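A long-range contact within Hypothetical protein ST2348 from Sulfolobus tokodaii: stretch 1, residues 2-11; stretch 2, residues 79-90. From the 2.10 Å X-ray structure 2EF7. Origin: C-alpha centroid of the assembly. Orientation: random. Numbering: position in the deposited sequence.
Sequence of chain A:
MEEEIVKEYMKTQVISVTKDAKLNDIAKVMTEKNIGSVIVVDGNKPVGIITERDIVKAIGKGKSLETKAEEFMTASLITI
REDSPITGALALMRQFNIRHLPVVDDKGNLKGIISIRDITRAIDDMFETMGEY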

# COMPACT_ATOMS: atom_id res chain seq x y z
N GLU A 2 -18.67 13.97 -9.77
CA GLU A 2 -18.73 14.90 -8.65
C GLU A 2 -17.59 14.60 -7.68
O GLU A 2 -16.99 13.53 -7.73
CB GLU A 2 -20.08 14.75 -7.94
CG GLU A 2 -21.28 14.92 -8.87
CD GLU A 2 -22.60 14.64 -8.18
OE1 GLU A 2 -23.65 14.78 -8.84
OE2 GLU A 2 -22.59 14.27 -6.99
N GLU A 3 -17.29 15.55 -6.80
CA GLU A 3 -16.22 15.35 -5.83
C GLU A 3 -16.64 14.37 -4.74
O GLU A 3 -17.79 14.37 -4.31
CB GLU A 3 -15.86 16.69 -5.16
CG GLU A 3 -15.18 17.71 -6.08
CD GLU A 3 -14.98 19.06 -5.40
OE1 GLU A 3 -15.98 19.63 -4.91
OE2 GLU A 3 -13.83 19.56 -5.37
N GLU A 4 -15.72 13.51 -4.32
CA GLU A 4 -16.00 12.57 -3.24
C GLU A 4 -15.87 13.46 -2.00
O GLU A 4 -15.15 14.45 -2.06
CB GLU A 4 -14.92 11.49 -3.17
CG GLU A 4 -14.87 10.56 -4.36
CD GLU A 4 -15.94 9.50 -4.30
OE1 GLU A 4 -17.11 9.85 -4.04
OE2 GLU A 4 -15.60 8.32 -4.52
N ILE A 5 -16.54 13.13 -0.91
CA ILE A 5 -16.43 13.96 0.29
C ILE A 5 -15.88 13.19 1.49
O ILE A 5 -16.10 11.99 1.61
CB ILE A 5 -17.78 14.62 0.67
CG1 ILE A 5 -18.78 13.57 1.14
CG2 ILE A 5 -18.34 15.40 -0.52
CD1 ILE A 5 -20.05 14.16 1.76
N VAL A 6 -15.17 13.90 2.36
CA VAL A 6 -14.56 13.34 3.57
C VAL A 6 -15.43 12.33 4.32
O VAL A 6 -14.99 11.23 4.64
CB VAL A 6 -14.16 14.49 4.53
CG1 VAL A 6 -13.66 13.94 5.85
CG2 VAL A 6 -13.07 15.35 3.87
N LYS A 7 -16.67 12.74 4.59
CA LYS A 7 -17.65 11.92 5.29
C LYS A 7 -17.71 10.46 4.82
O LYS A 7 -17.82 9.55 5.64
CB LYS A 7 -19.02 12.59 5.15
CG LYS A 7 -20.17 11.94 5.90
CD LYS A 7 -21.47 12.68 5.64
CE LYS A 7 -22.64 12.06 6.39
NZ LYS A 7 -22.46 12.17 7.87
N GLU A 8 -17.64 10.24 3.51
CA GLU A 8 -17.72 8.87 2.98
C GLU A 8 -16.43 8.06 3.08
O GLU A 8 -16.44 6.85 2.82
CB GLU A 8 -18.16 8.90 1.51
CG GLU A 8 -19.58 9.43 1.30
CD GLU A 8 -20.60 8.68 2.15
OE1 GLU A 8 -21.26 9.34 3.01
OE2 GLU A 8 -20.73 7.44 1.98
N TYR A 9 -15.32 8.69 3.47
CA TYR A 9 -14.06 7.96 3.56
C TYR A 9 -13.36 8.01 4.91
O TYR A 9 -12.37 7.31 5.12
CB TYR A 9 -13.10 8.46 2.47
CG TYR A 9 -13.50 8.00 1.10
CD1 TYR A 9 -13.02 6.80 0.58
CD2 TYR A 9 -14.44 8.71 0.35
CE1 TYR A 9 -13.46 6.31 -0.63
CE2 TYR A 9 -14.89 8.23 -0.88
CZ TYR A 9 -14.39 7.03 -1.36
OH TYR A 9 -14.84 6.54 -2.56
N MSE A 10 -13.89 8.81 5.82
CA MSE A 10 -13.31 8.94 7.15
C MSE A 10 -13.60 7.72 8.01
O MSE A 10 -14.57 7.01 7.79
CB MSE A 10 -13.87 10.18 7.85
CG MSE A 10 -15.34 10.04 8.22
SE MSE A 10 -16.03 11.60 9.10
CE MSE A 10 -17.89 11.07 9.31
N LYS A 11 -12.74 7.48 8.98
CA LYS A 11 -12.94 6.39 9.90
C LYS A 11 -13.78 7.01 11.00
O LYS A 11 -13.40 8.03 11.58
CB LYS A 11 -11.60 5.92 10.47
CG LYS A 11 -11.70 4.97 11.64
CD LYS A 11 -10.32 4.74 12.24
CE LYS A 11 -10.40 4.03 13.59
NZ LYS A 11 -9.05 3.88 14.21
N THR A 79 -8.33 20.93 11.56
CA THR A 79 -9.44 20.01 11.33
C THR A 79 -10.02 20.24 9.94
O THR A 79 -9.73 21.26 9.30
CB THR A 79 -10.59 20.23 12.32
OG1 THR A 79 -11.18 21.51 12.07
CG2 THR A 79 -10.10 20.19 13.77
N ILE A 80 -10.86 19.31 9.50
CA ILE A 80 -11.53 19.41 8.21
C ILE A 80 -13.00 19.02 8.41
O ILE A 80 -13.30 18.08 9.15
CB ILE A 80 -10.88 18.48 7.16
CG1 ILE A 80 -11.47 18.78 5.77
CG2 ILE A 80 -11.07 17.02 7.55
CD1 ILE A 80 -10.91 20.06 5.15
N ARG A 81 -13.92 19.74 7.77
CA ARG A 81 -15.34 19.42 7.89
C ARG A 81 -15.67 18.14 7.12
O ARG A 81 -15.07 17.86 6.09
CB ARG A 81 -16.20 20.57 7.36
CG ARG A 81 -16.07 21.85 8.16
CD ARG A 81 -17.18 22.82 7.82
NE ARG A 81 -17.20 23.95 8.74
CZ ARG A 81 -18.15 24.89 8.75
NH1 ARG A 81 -19.15 24.84 7.88
NH2 ARG A 81 -18.08 25.89 9.63
N GLU A 82 -16.63 17.38 7.62
CA GLU A 82 -17.02 16.13 6.97
C GLU A 82 -17.67 16.35 5.61
O GLU A 82 -17.66 15.46 4.75
CB GLU A 82 -17.98 15.33 7.87
CG GLU A 82 -19.17 16.13 8.37
CD GLU A 82 -20.14 15.28 9.19
OE1 GLU A 82 -19.76 14.16 9.58
OE2 GLU A 82 -21.26 15.75 9.46
N ASP A 83 -18.22 17.55 5.41
CA ASP A 83 -18.85 17.87 4.13
C ASP A 83 -17.82 18.31 3.09
O ASP A 83 -18.17 18.57 1.96
CB ASP A 83 -19.90 18.98 4.28
CG ASP A 83 -21.17 18.49 4.94
OD1 ASP A 83 -21.51 17.30 4.78
OD2 ASP A 83 -21.84 19.31 5.61
N SER A 84 -16.56 18.41 3.50
CA SER A 84 -15.49 18.84 2.58
C SER A 84 -15.16 17.83 1.50
O SER A 84 -15.25 16.61 1.72
CB SER A 84 -14.19 19.10 3.33
OG SER A 84 -14.34 20.09 4.33
N PRO A 85 -14.77 18.32 0.32
CA PRO A 85 -14.40 17.43 -0.78
C PRO A 85 -13.08 16.78 -0.37
O PRO A 85 -12.31 17.36 0.39
CB PRO A 85 -14.21 18.38 -1.96
CG PRO A 85 -15.14 19.52 -1.64
CD PRO A 85 -14.90 19.71 -0.15
N ILE A 86 -12.84 15.57 -0.87
CA ILE A 86 -11.62 14.83 -0.57
C ILE A 86 -10.35 15.66 -0.75
O ILE A 86 -9.48 15.68 0.11
CB ILE A 86 -11.53 13.58 -1.47
CG1 ILE A 86 -12.67 12.63 -1.11
CG2 ILE A 86 -10.17 12.90 -1.33
CD1 ILE A 86 -12.60 12.10 0.30
N THR A 87 -10.24 16.33 -1.89
CA THR A 87 -9.06 17.13 -2.18
C THR A 87 -8.86 18.26 -1.20
O THR A 87 -7.74 18.75 -1.03
CB THR A 87 -9.09 17.67 -3.62
OG1 THR A 87 -10.26 18.48 -3.81
CG2 THR A 87 -9.12 16.52 -4.60
N GLY A 88 -9.93 18.68 -0.55
CA GLY A 88 -9.82 19.74 0.43
C GLY A 88 -8.99 19.22 1.59
O GLY A 88 -8.09 19.90 2.10
N ALA A 89 -9.31 18.01 2.03
CA ALA A 89 -8.58 17.38 3.12
C ALA A 89 -7.12 17.22 2.67
O ALA A 89 -6.19 17.43 3.45
CB ALA A 89 -9.18 16.02 3.46
N LEU A 90 -6.93 16.85 1.41
CA LEU A 90 -5.60 16.67 0.85
C LEU A 90 -4.79 17.96 0.89
O LEU A 90 -3.62 17.97 1.27
CB LEU A 90 -5.69 16.21 -0.60
CG LEU A 90 -4.34 15.96 -1.28
CD1 LEU A 90 -3.56 14.91 -0.51
CD2 LEU A 90 -4.58 15.51 -2.71

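The backbones meet first. Ile5 and Pro85 form a single beta bridge, CA to CA 4.2 Å, flanked by two hydrogen bonds: Ile86 N to Glu4 O (2.8 Å) and Val6 N to Ser84 O (2.8 Å). Pro85 has no amide hydrogen to give, and the bridge asks none of it. A third bond, Lys7 N to Glu82 O (2.9 Å), uses a carbonyl in the type I turn from Arg81 to Ser84, which Ser84, in its m rotamer, helps hold by bonding OG to Arg81 O (2.9 Å).

Val6, with chi1 t, is buried and gives one of these bonds through its N. Its CG2 lies 4.2 Å from Ile80 CG1 and 4.0 Å from Ala89 CB, so one methyl touches both strand and helix. Ile86 takes m, m, and its chain end comes nearer the first stretch than its CA-to-CB bond suggests: CD1 reaches within 3.9 Å of Tyr9 CD2, while CG1 packs 3.3 Å from Glu4 CB. Glu4 folds m, m, its end leading away and its carboxylate near the Tyr9 hydroxyl (OE2 to OH, 2.8 Å).

At the exposed margin, Lys7 extends t, t, t before turning p at chi4, bringing NZ 3.8 Å from Glu82 OE1, a long salt bridge. Selenomethionine Met10 sets its CE 3.6 Å from the same OE1.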